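Long-range contacts in metallo-beta-lactamase (Serratia marcescens, PDB 6K4X), which hydrolyses beta-lactam antibiotics as a subclass B3 metallo-beta-lactamase, probably attacking the beta-lactam ring at a pair of active-site zinc ions: residues H145-T156 and S195-L206; R3-P11 and Y20-A28. All coordinates share one frame; numbering follows the deposited sequence. Where two conformers were deposited one is given.

Interaction 1: H145-T156 and S195-L206. With ZN (zinc ion), chain B; D0U (4-azanyl-2-sulfanyl-benzoic acid), chain E.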
# COMPACT_ATOMS: atom_id res chain seq x y z
N HIS A 145 -8.99 -5.78 1.61
CA HIS A 145 -8.72 -6.94 2.46
C HIS A 145 -8.04 -6.47 3.74
O HIS A 145 -6.97 -5.89 3.70
CB HIS A 145 -7.80 -7.96 1.76
CG HIS A 145 -8.33 -8.41 0.46
ND1 HIS A 145 -8.96 -9.62 0.29
CD2 HIS A 145 -8.25 -7.83 -0.76
CE1 HIS A 145 -9.29 -9.75 -0.98
NE2 HIS A 145 -8.87 -8.67 -1.64
N ALA A 146 -8.69 -6.72 4.87
CA ALA A 146 -8.08 -6.37 6.14
C ALA A 146 -6.80 -7.18 6.33
O ALA A 146 -6.83 -8.42 6.33
CB ALA A 146 -9.03 -6.60 7.28
N THR A 147 -5.70 -6.48 6.52
CA THR A 147 -4.41 -7.10 6.82
C THR A 147 -3.76 -6.37 7.98
O THR A 147 -2.73 -5.72 7.81
CB THR A 147 -3.48 -7.17 5.59
OG1 THR A 147 -3.24 -5.87 5.02
CG2 THR A 147 -4.04 -8.07 4.52
N PRO A 148 -4.35 -6.48 9.18
CA PRO A 148 -3.82 -5.82 10.37
C PRO A 148 -2.53 -6.48 10.87
O PRO A 148 -2.16 -7.60 10.48
CB PRO A 148 -4.96 -5.99 11.38
CG PRO A 148 -5.58 -7.32 10.99
CD PRO A 148 -5.57 -7.26 9.47
N GLY A 149 -1.89 -5.78 11.79
CA GLY A 149 -0.78 -6.30 12.52
C GLY A 149 0.35 -5.31 12.61
O GLY A 149 0.78 -4.94 13.69
N HIS A 150 0.83 -4.83 11.46
CA HIS A 150 1.74 -3.67 11.42
C HIS A 150 1.02 -2.41 11.91
O HIS A 150 1.64 -1.56 12.57
CB HIS A 150 2.35 -3.57 10.03
CG HIS A 150 3.31 -2.47 9.83
ND1 HIS A 150 4.63 -2.60 10.15
CD2 HIS A 150 3.17 -1.25 9.27
CE1 HIS A 150 5.27 -1.49 9.77
NE2 HIS A 150 4.39 -0.62 9.27
N THR A 151 -0.26 -2.31 11.57
CA THR A 151 -1.18 -1.33 12.12
C THR A 151 -2.53 -2.01 12.23
O THR A 151 -2.80 -2.98 11.51
CB THR A 151 -1.34 -0.05 11.27
OG1 THR A 151 -2.04 -0.38 10.05
CG2 THR A 151 -0.06 0.69 11.00
N GLU A 152 -3.41 -1.50 13.09
CA GLU A 152 -4.69 -2.18 13.26
C GLU A 152 -5.57 -2.04 12.02
O GLU A 152 -6.35 -2.95 11.71
CB GLU A 152 -5.44 -1.60 14.46
CG GLU A 152 -4.90 -1.98 15.81
CD GLU A 152 -5.80 -1.66 16.99
OE1 GLU A 152 -6.86 -1.06 16.76
OE2 GLU A 152 -5.44 -2.04 18.13
N GLY A 153 -5.46 -0.92 11.30
CA GLY A 153 -6.35 -0.68 10.16
C GLY A 153 -5.71 -0.95 8.80
O GLY A 153 -6.23 -0.49 7.79
N GLY A 154 -4.65 -1.75 8.75
CA GLY A 154 -3.98 -2.03 7.48
C GLY A 154 -4.91 -2.69 6.48
O GLY A 154 -5.64 -3.61 6.86
N ILE A 155 -4.85 -2.25 5.22
CA ILE A 155 -5.62 -2.82 4.15
C ILE A 155 -4.68 -3.14 2.99
O ILE A 155 -3.86 -2.31 2.58
CB ILE A 155 -6.74 -1.87 3.67
CG1 ILE A 155 -7.74 -1.55 4.78
CG2 ILE A 155 -7.43 -2.43 2.44
CD1 ILE A 155 -8.66 -2.68 5.18
N THR A 156 -4.86 -4.34 2.44
CA THR A 156 -4.29 -4.77 1.17
C THR A 156 -5.39 -4.70 0.11
O THR A 156 -6.52 -5.13 0.36
CB THR A 156 -3.73 -6.18 1.33
OG1 THR A 156 -2.57 -6.13 2.16
CG2 THR A 156 -3.37 -6.87 0.04
N SER A 195 -3.21 -10.86 14.92
CA SER A 195 -3.56 -10.09 13.72
C SER A 195 -2.54 -10.32 12.61
O SER A 195 -2.91 -10.58 11.46
CB SER A 195 -3.66 -8.64 14.04
OG SER A 195 -4.84 -8.34 14.75
N LEU A 196 -1.27 -10.26 12.97
CA LEU A 196 -0.21 -10.50 12.00
C LEU A 196 -0.38 -11.89 11.39
O LEU A 196 -0.31 -12.09 10.17
CB LEU A 196 1.16 -10.40 12.67
CG LEU A 196 1.72 -8.98 12.86
CD1 LEU A 196 2.91 -9.02 13.77
CD2 LEU A 196 2.06 -8.32 11.53
N ARG A 197 -0.61 -12.90 12.25
CA ARG A 197 -0.70 -14.27 11.75
C ARG A 197 -1.91 -14.43 10.84
O ARG A 197 -1.82 -15.12 9.81
CB ARG A 197 -0.72 -15.27 12.90
CG ARG A 197 0.64 -15.39 13.55
CD ARG A 197 0.60 -16.28 14.77
NE ARG A 197 1.95 -16.52 15.23
CZ ARG A 197 2.28 -17.02 16.42
NH1 ARG A 197 3.56 -17.26 16.69
NH2 ARG A 197 1.34 -17.26 17.32
N GLY A 198 -3.04 -13.83 11.20
CA GLY A 198 -4.20 -13.88 10.32
C GLY A 198 -3.91 -13.21 8.98
O GLY A 198 -4.39 -13.65 7.93
N SER A 199 -3.12 -12.14 8.99
CA SER A 199 -2.77 -11.43 7.77
C SER A 199 -1.84 -12.25 6.87
O SER A 199 -2.02 -12.24 5.66
CB SER A 199 -2.21 -10.08 8.09
OG SER A 199 -3.22 -9.30 8.67
N PHE A 200 -0.86 -12.93 7.45
CA PHE A 200 -0.04 -13.80 6.62
C PHE A 200 -0.92 -14.83 5.91
O PHE A 200 -0.73 -15.09 4.71
CB PHE A 200 1.02 -14.54 7.43
CG PHE A 200 1.87 -13.73 8.37
CD1 PHE A 200 2.26 -12.42 8.10
CD2 PHE A 200 2.27 -14.29 9.57
CE1 PHE A 200 3.02 -11.70 9.02
CE2 PHE A 200 3.03 -13.57 10.47
CZ PHE A 200 3.40 -12.28 10.20
N GLU A 201 -1.88 -15.40 6.63
CA GLU A 201 -2.76 -16.42 6.06
C GLU A 201 -3.63 -15.80 4.96
O GLU A 201 -3.80 -16.41 3.88
CB GLU A 201 -3.62 -17.04 7.15
CG GLU A 201 -2.84 -17.94 8.10
CD GLU A 201 -3.71 -18.90 8.88
OE1 GLU A 201 -3.15 -19.75 9.61
OE2 GLU A 201 -4.94 -18.80 8.77
N ALA A 202 -4.17 -14.61 5.19
CA ALA A 202 -5.02 -14.00 4.19
C ALA A 202 -4.21 -13.71 2.92
O ALA A 202 -4.67 -13.93 1.79
CB ALA A 202 -5.66 -12.75 4.72
N VAL A 203 -3.02 -13.13 3.09
CA VAL A 203 -2.25 -12.69 1.94
C VAL A 203 -1.76 -13.89 1.12
O VAL A 203 -1.77 -13.85 -0.12
CB VAL A 203 -1.12 -11.74 2.36
CG1 VAL A 203 -0.16 -11.46 1.23
CG2 VAL A 203 -1.73 -10.45 2.89
N GLU A 204 -1.36 -14.97 1.78
CA GLU A 204 -0.86 -16.14 1.05
C GLU A 204 -2.01 -16.89 0.36
O GLU A 204 -1.74 -17.82 -0.43
CB GLU A 204 0.03 -17.03 1.93
CG GLU A 204 -0.70 -17.80 2.99
CD GLU A 204 0.17 -18.27 4.15
OE1 GLU A 204 1.42 -18.10 4.11
OE2 GLU A 204 -0.39 -18.84 5.08
N LYS A 205 -3.27 -16.53 0.60
CA LYS A 205 -4.42 -17.11 -0.12
C LYS A 205 -4.93 -16.22 -1.26
O LYS A 205 -5.77 -16.65 -2.04
CB LYS A 205 -5.55 -17.39 0.86
CG LYS A 205 -5.30 -18.53 1.83
CD LYS A 205 -6.42 -18.63 2.84
CE LYS A 205 -6.10 -19.54 4.00
NZ LYS A 205 -5.90 -20.94 3.54
N LEU A 206 -4.48 -14.96 -1.36
CA LEU A 206 -5.01 -14.05 -2.39
C LEU A 206 -4.70 -14.59 -3.78
O LEU A 206 -3.63 -15.06 -4.07
CB LEU A 206 -4.36 -12.67 -2.27
CG LEU A 206 -4.78 -11.84 -1.06
CD1 LEU A 206 -3.95 -10.58 -0.95
CD2 LEU A 206 -6.25 -11.49 -1.10
ZN ZN B . 4.57 1.23 8.47
O2 D0U E . 6.15 -0.49 6.09
C7 D0U E . 6.98 -1.18 6.72
O1 D0U E . 7.08 -2.43 6.53
C3 D0U E . 7.87 -0.58 7.74
C2 D0U E . 8.93 -1.41 8.20
C4 D0U E . 7.72 0.73 8.24
S1 D0U E . 6.61 1.94 7.78
C5 D0U E . 8.64 1.14 9.23
C6 D0U E . 9.68 0.32 9.70
N1 D0U E . 10.59 0.78 10.65
C1 D0U E . 9.82 -0.92 9.16
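L206 lays its CD2 methyl over one face of the H145 imidazole, a CH-pi contact with the carbon 3.7 Å from the ring centroid and displaced toward the ND1-CE1 side. A hydrogen bond between NE2 and T158 OG1 limits rotation of the ring. The other branch of the leucine, CD1, touches T156 CG2 at 3.9 Å, and the two methyls straddle the paired strand ends, where H145 and T156 exchange backbone hydrogen bonds. V203 CG2 meets T147 CG2, the side chains crossing at about a right angle. T147 OG1 shares a hydrogen bond with T156 OG1 (2.9 Å), in which either could donate, and T156 OG1 is also bonded to D174 N. In the alpha-beta/beta-alpha sandwich of this superfamily, helix 190-205 packs on the metal-binding loop between two strands of the five-stranded sheet, while L206 reaches those strands. S199 OG of the helix lies 2.7 Å from P148 O on that loop and 3.1 Å from S195 O, two acceptors for one proton. G149 passes close to the helix, its CA 3.6 Å from L196 CD2. The next residue, H150, has CG anti to the backbone N (chi1 -179°), which carries the ring on to the zinc, bound through NE2 at 2.0 Å; that bond and the hydrogen bond of ND1 with T177 O together fix the ring's rotation, and the inhibitor's S1 binds the same zinc.

Interaction 2: R3-P11 and Y20-A28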
# COMPACT_ATOMS: atom_id res chain seq x y z
N ARG A 3 17.13 5.92 -4.08
CA ARG A 3 15.78 5.30 -3.86
C ARG A 3 15.27 5.67 -2.46
O ARG A 3 14.80 4.81 -1.74
CB ARG A 3 15.85 3.77 -4.01
CG ARG A 3 16.28 3.31 -5.39
CD ARG A 3 15.54 2.08 -5.88
NE ARG A 3 15.61 1.94 -7.33
CZ ARG A 3 14.78 2.53 -8.18
NH1 ARG A 3 13.76 3.24 -7.73
NH2 ARG A 3 14.96 2.39 -9.49
N ASP A 4 15.38 6.95 -2.10
CA ASP A 4 14.82 7.46 -0.86
C ASP A 4 13.30 7.57 -0.99
O ASP A 4 12.72 7.51 -2.09
CB ASP A 4 15.48 8.78 -0.45
CG ASP A 4 16.97 8.65 -0.18
OD1 ASP A 4 17.36 7.67 0.49
OD2 ASP A 4 17.73 9.53 -0.64
N TRP A 5 12.62 7.67 0.16
CA TRP A 5 11.17 7.59 0.22
C TRP A 5 10.51 8.73 -0.54
O TRP A 5 9.37 8.63 -0.90
CB TRP A 5 10.66 7.68 1.65
CG TRP A 5 10.96 6.53 2.53
CD1 TRP A 5 11.45 5.32 2.18
CD2 TRP A 5 10.83 6.54 3.96
NE1 TRP A 5 11.58 4.53 3.30
CE2 TRP A 5 11.23 5.27 4.40
CE3 TRP A 5 10.43 7.50 4.89
CZ2 TRP A 5 11.21 4.92 5.75
CZ3 TRP A 5 10.41 7.16 6.23
CH2 TRP A 5 10.81 5.89 6.65
N SER A 6 11.22 9.87 -0.69
CA SER A 6 10.68 11.06 -1.33
C SER A 6 11.25 11.27 -2.73
O SER A 6 10.94 12.29 -3.34
CB SER A 6 10.96 12.29 -0.50
OG SER A 6 10.35 12.18 0.78
N SER A 7 12.06 10.35 -3.23
CA SER A 7 12.85 10.61 -4.43
C SER A 7 11.98 10.57 -5.68
O SER A 7 11.09 9.72 -5.85
CB SER A 7 13.97 9.63 -4.56
OG SER A 7 13.50 8.30 -4.63
N PRO A 8 12.30 11.43 -6.67
CA PRO A 8 11.71 11.29 -8.00
C PRO A 8 11.89 9.89 -8.55
O PRO A 8 12.88 9.18 -8.27
CB PRO A 8 12.47 12.33 -8.82
CG PRO A 8 12.77 13.41 -7.81
CD PRO A 8 13.13 12.65 -6.55
N GLN A 9 10.94 9.50 -9.40
CA GLN A 9 10.93 8.19 -10.05
C GLN A 9 10.04 8.31 -11.29
O GLN A 9 8.87 8.66 -11.18
CB GLN A 9 10.41 7.11 -9.10
CG GLN A 9 10.10 5.79 -9.79
CD GLN A 9 11.32 5.12 -10.36
OE1 GLN A 9 12.32 4.93 -9.66
NE2 GLN A 9 11.23 4.73 -11.62
N GLN A 10 10.61 8.08 -12.47
CA GLN A 10 9.84 8.24 -13.68
C GLN A 10 8.73 7.19 -13.63
O GLN A 10 9.00 6.00 -13.44
CB GLN A 10 10.72 8.03 -14.92
CG GLN A 10 10.03 8.40 -16.22
CD GLN A 10 9.78 9.88 -16.36
OE1 GLN A 10 10.58 10.70 -15.88
NE2 GLN A 10 8.70 10.24 -17.02
N PRO A 11 7.46 7.57 -13.83
CA PRO A 11 6.37 6.59 -13.70
C PRO A 11 6.33 5.64 -14.90
O PRO A 11 6.90 5.91 -15.95
CB PRO A 11 5.12 7.46 -13.58
CG PRO A 11 5.50 8.70 -14.38
CD PRO A 11 6.96 8.93 -14.04
N TYR A 20 2.59 2.61 -12.00
CA TYR A 20 3.37 3.01 -10.86
C TYR A 20 3.64 4.50 -10.95
O TYR A 20 4.19 4.97 -11.95
CB TYR A 20 4.68 2.23 -10.81
CG TYR A 20 5.49 2.46 -9.57
CD1 TYR A 20 6.30 3.58 -9.43
CD2 TYR A 20 5.43 1.57 -8.51
CE1 TYR A 20 7.04 3.78 -8.28
CE2 TYR A 20 6.18 1.75 -7.36
CZ TYR A 20 6.98 2.87 -7.24
OH TYR A 20 7.73 3.03 -6.10
N VAL A 21 3.24 5.24 -9.91
CA VAL A 21 3.40 6.68 -9.85
C VAL A 21 4.07 7.11 -8.54
O VAL A 21 4.07 8.30 -8.21
CB VAL A 21 2.07 7.42 -10.06
CG1 VAL A 21 1.54 7.22 -11.46
CG2 VAL A 21 1.03 7.06 -9.01
N GLY A 22 4.64 6.16 -7.79
CA GLY A 22 5.30 6.47 -6.53
C GLY A 22 6.70 7.05 -6.69
O GLY A 22 7.14 7.49 -7.76
N THR A 23 7.40 7.06 -5.56
CA THR A 23 8.75 7.56 -5.48
C THR A 23 9.72 6.41 -5.74
O THR A 23 9.34 5.27 -5.98
CB THR A 23 8.99 8.22 -4.12
OG1 THR A 23 8.76 7.19 -3.14
CG2 THR A 23 8.10 9.41 -3.88
N GLY A 24 11.02 6.71 -5.67
CA GLY A 24 12.02 5.67 -5.81
C GLY A 24 11.93 4.63 -4.71
O GLY A 24 12.34 3.48 -4.91
N GLY A 25 11.41 5.02 -3.55
CA GLY A 25 11.44 4.16 -2.39
C GLY A 25 10.09 3.75 -1.85
O GLY A 25 10.05 2.87 -0.99
N ILE A 26 8.99 4.38 -2.29
CA ILE A 26 7.66 4.03 -1.74
C ILE A 26 6.69 3.89 -2.90
O ILE A 26 6.60 4.79 -3.75
CB ILE A 26 7.13 5.07 -0.74
CG1 ILE A 26 8.06 5.24 0.47
CG2 ILE A 26 5.73 4.69 -0.30
CD1 ILE A 26 8.09 4.05 1.41
N SER A 27 5.93 2.78 -2.93
CA SER A 27 4.99 2.57 -3.98
C SER A 27 3.79 3.50 -3.85
O SER A 27 3.27 3.75 -2.78
CB SER A 27 4.50 1.16 -3.98
OG SER A 27 5.57 0.27 -4.23
N ALA A 28 3.30 3.93 -5.02
CA ALA A 28 1.98 4.49 -5.18
C ALA A 28 1.52 4.05 -6.56
O ALA A 28 2.33 3.95 -7.49
CB ALA A 28 1.94 5.99 -5.01
O HOH W 1 6.83 6.70 -10.47
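An ST motif at T23 organises the loop between strands 18-20 and 29-31, against which the N-terminal segment 3-11 of this metallo-beta-lactamase fold is laid. T23 OG1 accepts from I26 N at 2.9 Å and donates its own proton across the contact to W5 O at 2.7 Å, approaching from above the carbonyl plane. With chi1 at 60°, OG1 sits between the backbone N and carbonyl carbon, within reach of both partners. The type I turn D4-S7 folds over G24, whose N donates to S7 O (3.0 Å) and only weakly to S7 OG; that hydroxyl is itself engaged with D4 O. Beyond the turn, Q9 CG meets the Y20 ring at CE1, amide and ring planes nearly perpendicular, and a water lies between Q9 O and G22 O. Toward the active site, I26 CD1 rests over the five-membered ring of the W5 indole, 4.0 Å from its centroid, and I26 also touches H215, a zinc ligand. R3 doubles back over G24: its NH1 donates in the guanidinium plane to a lone pair of G24 O at 3.2 Å and to Q9 OE1 at 2.9 Å.

In the fold
The two contacts illustrate how a binuclear zinc site can be approached from separate parts of one fold. Their centres lie 24 Å apart, with the middle of the chain between them, and their nearest atoms are about 9 Å apart, so they do not touch. Interaction 1 carries H150, which shares one zinc with H72 and H74 and lines the inhibitor pocket. Interaction 2 supplies no ligand; instead I26 lies against H215 and D76, both ligands of the second zinc, with its side chain about 5 Å from a zinc ion, and the W5 side chain comes about 6 Å from the inhibitor. Both segments of interaction 2 precede those of interaction 1 in sequence.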